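Local coordinates for protein GTP-sensing transcriptional pleiotropic repressor CodY (PDB 5N0L) that senses nutrient state as a transcriptional repressor, probably tuning its grip on DNA through isoleucine held in its GAF domain and through GTP, at residues L40-A49 with R126-R134. Numbering follows the deposited sequence.
Sequences LSSNVYVVSA and RLGTLVLSR. With ILE (isoleucine), chain G.
L40 offers its carbonyl O to R134 NH1 (2.8 Å) where helix 30-40 ends in a Schellman motif and the chain turns into strand 43-48, which runs antiparallel to strand 125-134 in the central sheet of the GAF domain. S42 OG grips the same L40 O from the opposite face of the carbonyl plane, at 2.7 Å, while the acceptor lies in the plane of the R134 guanidinium. R134 reaches it on a chain extended from CG to NE, and its NE and NH2 go on to the carbonyls of N137 and S138.

From N43 the backbones pair: N43 with S133, Y45 with V131 and V47 with T129 each exchange two hydrogen bonds. The side chains of N43, Y45, V131 and S133 share the face that holds the bound isoleucine. N43 ND2 donates almost straight (176°) to the ligand's OXT. V44 turns to the other face, where its CG2 lies 3.9 Å from L132 CD2, the two side chains pointing the same way; helices 30-40 and 141-158 pack here. With CG beside its own backbone N (chi1 -49°), Y45 runs its ring past V131, so that the ligand's OXT meets the ring edge in plane and accepts a 2.6 Å hydrogen bond from Y45 OH. V46 CG2 touches L130 CD1 on the face packed against helix 141-158.

Past V47 the regular pairing gives way: the CA atoms of S48 and G128 lie 3.9 Å apart at the classic beta bulge where L127 and G128 both face I120 of strand 114-122. The last bond runs from A49 N to L127 O, 2.9 Å, with the donor 47° out of the carbonyl plane.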
loop_
_atom_site.group_PDB
_atom_site.type_symbol
_atom_site.label_atom_id
_atom_site.label_comp_id
_atom_site.label_asym_id
_atom_site.label_seq_id
_atom_site.Cartn_x
_atom_site.Cartn_y
_atom_site.Cartn_z
ATOM N N LEU A 40 25.484 -19.009 8.352
ATOM C CA LEU A 40 25.709 -20.228 7.837
ATOM C C LEU A 40 26.976 -20.396 7.057
ATOM O O LEU A 40 27.141 -21.486 6.524
ATOM C CB LEU A 40 24.485 -20.645 7.052
ATOM C CG LEU A 40 23.129 -20.473 7.693
ATOM C CD1 LEU A 40 21.991 -20.916 6.815
ATOM C CD2 LEU A 40 23.144 -21.475 8.968
ATOM N N SER A 41 27.861 -19.340 6.991
ATOM C CA SER A 41 29.139 -19.389 6.233
ATOM C C SER A 41 28.857 -19.935 4.862
ATOM O O SER A 41 29.532 -20.875 4.426
ATOM C CB SER A 41 30.168 -20.277 6.975
ATOM O OG SER A 41 30.400 -19.622 8.198
ATOM N N SER A 42 27.861 -19.347 4.167
ATOM C CA SER A 42 27.386 -19.987 2.958
ATOM C C SER A 42 27.243 -18.949 1.802
ATOM O O SER A 42 27.005 -17.827 2.103
ATOM C CB SER A 42 26.017 -20.581 3.152
ATOM O OG SER A 42 26.094 -21.747 4.026
ATOM N N ASN A 43 27.279 -19.455 0.592
ATOM C CA ASN A 43 26.629 -18.655 -0.564
ATOM C C ASN A 43 25.153 -18.773 -0.403
ATOM O O ASN A 43 24.664 -19.870 -0.241
ATOM C CB ASN A 43 27.072 -19.291 -1.886
ATOM C CG ASN A 43 28.510 -18.945 -2.284
ATOM O OD1 ASN A 43 29.216 -18.183 -1.579
ATOM N ND2 ASN A 43 28.950 -19.464 -3.490
ATOM N N VAL A 44 24.429 -17.664 -0.498
ATOM C CA VAL A 44 23.010 -17.590 -0.375
ATOM C C VAL A 44 22.437 -16.855 -1.646
ATOM O O VAL A 44 22.865 -15.718 -1.915
ATOM C CB VAL A 44 22.666 -16.731 0.811
ATOM C CG1 VAL A 44 21.224 -16.614 1.091
ATOM C CG2 VAL A 44 23.408 -17.346 2.087
ATOM N N TYR A 45 21.503 -17.509 -2.229
ATOM C CA TYR A 45 20.710 -16.915 -3.346
ATOM C C TYR A 45 19.248 -16.894 -3.051
ATOM O O TYR A 45 18.654 -17.954 -2.701
ATOM C CB TYR A 45 20.974 -17.731 -4.551
ATOM C CG TYR A 45 22.356 -18.050 -4.933
ATOM C CD1 TYR A 45 23.059 -19.190 -4.389
ATOM C CD2 TYR A 45 23.071 -17.333 -5.882
ATOM C CE1 TYR A 45 24.274 -19.542 -4.737
ATOM C CE2 TYR A 45 24.334 -17.681 -6.265
ATOM C CZ TYR A 45 24.974 -18.781 -5.752
ATOM O OH TYR A 45 26.241 -19.167 -6.122
ATOM N N VAL A 46 18.629 -15.695 -3.123
ATOM C CA VAL A 46 17.199 -15.574 -3.026
ATOM C C VAL A 46 16.740 -15.368 -4.475
ATOM O O VAL A 46 17.094 -14.331 -5.007
ATOM C CB VAL A 46 16.849 -14.400 -2.188
ATOM C CG1 VAL A 46 15.394 -14.189 -2.115
ATOM C CG2 VAL A 46 17.374 -14.594 -0.721
ATOM N N VAL A 47 15.971 -16.299 -4.997
ATOM C CA VAL A 47 15.709 -16.357 -6.419
ATOM C C VAL A 47 14.204 -16.365 -6.644
ATOM O O VAL A 47 13.462 -17.228 -6.127
ATOM C CB VAL A 47 16.305 -17.666 -7.023
ATOM C CG1 VAL A 47 16.120 -17.592 -8.568
ATOM C CG2 VAL A 47 17.784 -17.802 -6.760
ATOM N N SER A 48 13.650 -15.426 -7.474
ATOM C CA SER A 48 12.245 -15.437 -7.738
ATOM C C SER A 48 11.872 -16.701 -8.570
ATOM O O SER A 48 12.753 -17.383 -9.136
ATOM C CB SER A 48 11.843 -14.138 -8.551
ATOM O OG SER A 48 12.345 -14.336 -9.858
ATOM N N ALA A 49 10.563 -16.995 -8.656
ATOM C CA ALA A 49 10.085 -18.184 -9.397
ATOM C C ALA A 49 10.561 -18.109 -10.860
ATOM O O ALA A 49 10.904 -19.102 -11.496
ATOM C CB ALA A 49 8.596 -18.398 -9.250
ATOM N N ARG A 126 4.091 -20.751 -5.016
ATOM C CA ARG A 126 5.546 -20.857 -5.073
ATOM C C ARG A 126 6.074 -19.519 -5.750
ATOM O O ARG A 126 5.900 -19.318 -6.942
ATOM C CB ARG A 126 5.930 -22.032 -5.897
ATOM C CG ARG A 126 7.419 -22.246 -6.201
ATOM C CD ARG A 126 8.233 -22.491 -4.896
ATOM N NE ARG A 126 9.609 -22.794 -5.077
ATOM C CZ ARG A 126 10.093 -24.000 -5.424
ATOM N NH1 ARG A 126 9.320 -25.039 -5.595
ATOM N NH2 ARG A 126 11.390 -24.184 -5.550
ATOM N N LEU A 127 6.661 -18.682 -4.911
ATOM C CA LEU A 127 7.168 -17.363 -5.268
ATOM C C LEU A 127 8.610 -17.297 -5.617
ATOM O O LEU A 127 9.069 -16.334 -6.222
ATOM C CB LEU A 127 6.835 -16.368 -4.177
ATOM C CG LEU A 127 5.363 -16.157 -3.871
ATOM C CD1 LEU A 127 5.162 -15.205 -2.689
ATOM C CD2 LEU A 127 4.604 -15.697 -5.078
ATOM N N GLY A 128 9.387 -18.293 -5.181
ATOM C CA GLY A 128 10.787 -18.281 -5.427
ATOM C C GLY A 128 11.487 -19.438 -4.641
ATOM O O GLY A 128 10.776 -20.395 -4.223
ATOM N N THR A 129 12.785 -19.316 -4.537
ATOM C CA THR A 129 13.661 -20.358 -3.940
ATOM C C THR A 129 14.802 -19.738 -3.236
ATOM O O THR A 129 15.380 -18.765 -3.632
ATOM C CB THR A 129 14.156 -21.331 -5.064
ATOM O OG1 THR A 129 13.063 -21.811 -5.858
ATOM C CG2 THR A 129 14.841 -22.582 -4.526
ATOM N N LEU A 130 15.132 -20.304 -2.043
ATOM C CA LEU A 130 16.278 -19.909 -1.301
ATOM C C LEU A 130 17.275 -21.069 -1.491
ATOM O O LEU A 130 16.940 -22.245 -1.256
ATOM C CB LEU A 130 15.909 -19.695 0.184
ATOM C CG LEU A 130 17.053 -19.388 1.076
ATOM C CD1 LEU A 130 17.697 -18.030 0.984
ATOM C CD2 LEU A 130 16.573 -19.515 2.578
ATOM N N VAL A 131 18.474 -20.755 -1.921
ATOM C CA VAL A 131 19.567 -21.692 -2.190
ATOM C C VAL A 131 20.766 -21.328 -1.342
ATOM O O VAL A 131 21.207 -20.167 -1.216
ATOM C CB VAL A 131 19.973 -21.718 -3.688
ATOM C CG1 VAL A 131 21.070 -22.729 -3.892
ATOM C CG2 VAL A 131 18.803 -22.065 -4.556
ATOM N N LEU A 132 21.252 -22.334 -0.548
ATOM C CA LEU A 132 22.304 -22.112 0.380
ATOM C C LEU A 132 23.345 -23.167 0.121
ATOM O O LEU A 132 22.992 -24.312 -0.144
ATOM C CB LEU A 132 21.837 -22.261 1.842
ATOM C CG LEU A 132 20.699 -21.316 2.184
ATOM C CD1 LEU A 132 19.568 -22.126 2.697
ATOM C CD2 LEU A 132 21.037 -20.256 3.175
ATOM N N SER A 133 24.610 -22.754 0.077
ATOM C CA SER A 133 25.669 -23.663 -0.320
ATOM C C SER A 133 26.989 -23.399 0.333
ATOM O O SER A 133 27.356 -22.273 0.516
ATOM C CB SER A 133 25.813 -23.669 -1.813
ATOM O OG SER A 133 26.765 -24.588 -2.306
ATOM N N ARG A 134 27.689 -24.466 0.816
ATOM C CA ARG A 134 28.937 -24.280 1.498
ATOM C C ARG A 134 29.790 -25.560 1.429
ATOM O O ARG A 134 29.311 -26.667 1.114
ATOM C CB ARG A 134 28.717 -23.811 2.953
ATOM C CG ARG A 134 28.162 -24.995 3.801
ATOM C CD ARG A 134 27.802 -24.440 5.127
ATOM N NE ARG A 134 27.349 -25.500 6.107
ATOM C CZ ARG A 134 26.751 -25.206 7.248
ATOM N NH1 ARG A 134 26.539 -23.969 7.653
ATOM N NH2 ARG A 134 26.437 -26.261 8.121
HETATM N N ILE G . 27.231 -22.609 -7.964
HETATM C CA ILE G . 26.430 -22.443 -6.714
HETATM C C ILE G . 27.355 -22.223 -5.545
HETATM O O ILE G . 28.283 -23.010 -5.370
HETATM C CB ILE G . 25.535 -23.645 -6.504
HETATM C CG1 ILE G . 24.493 -23.693 -7.632
HETATM C CG2 ILE G . 24.761 -23.509 -5.236
HETATM C CD1 ILE G . 23.345 -22.711 -7.498
HETATM O OXT ILE G . 27.193 -21.219 -4.884
HETATM O O HOH W 1 12.835 -19.921 -7.651
#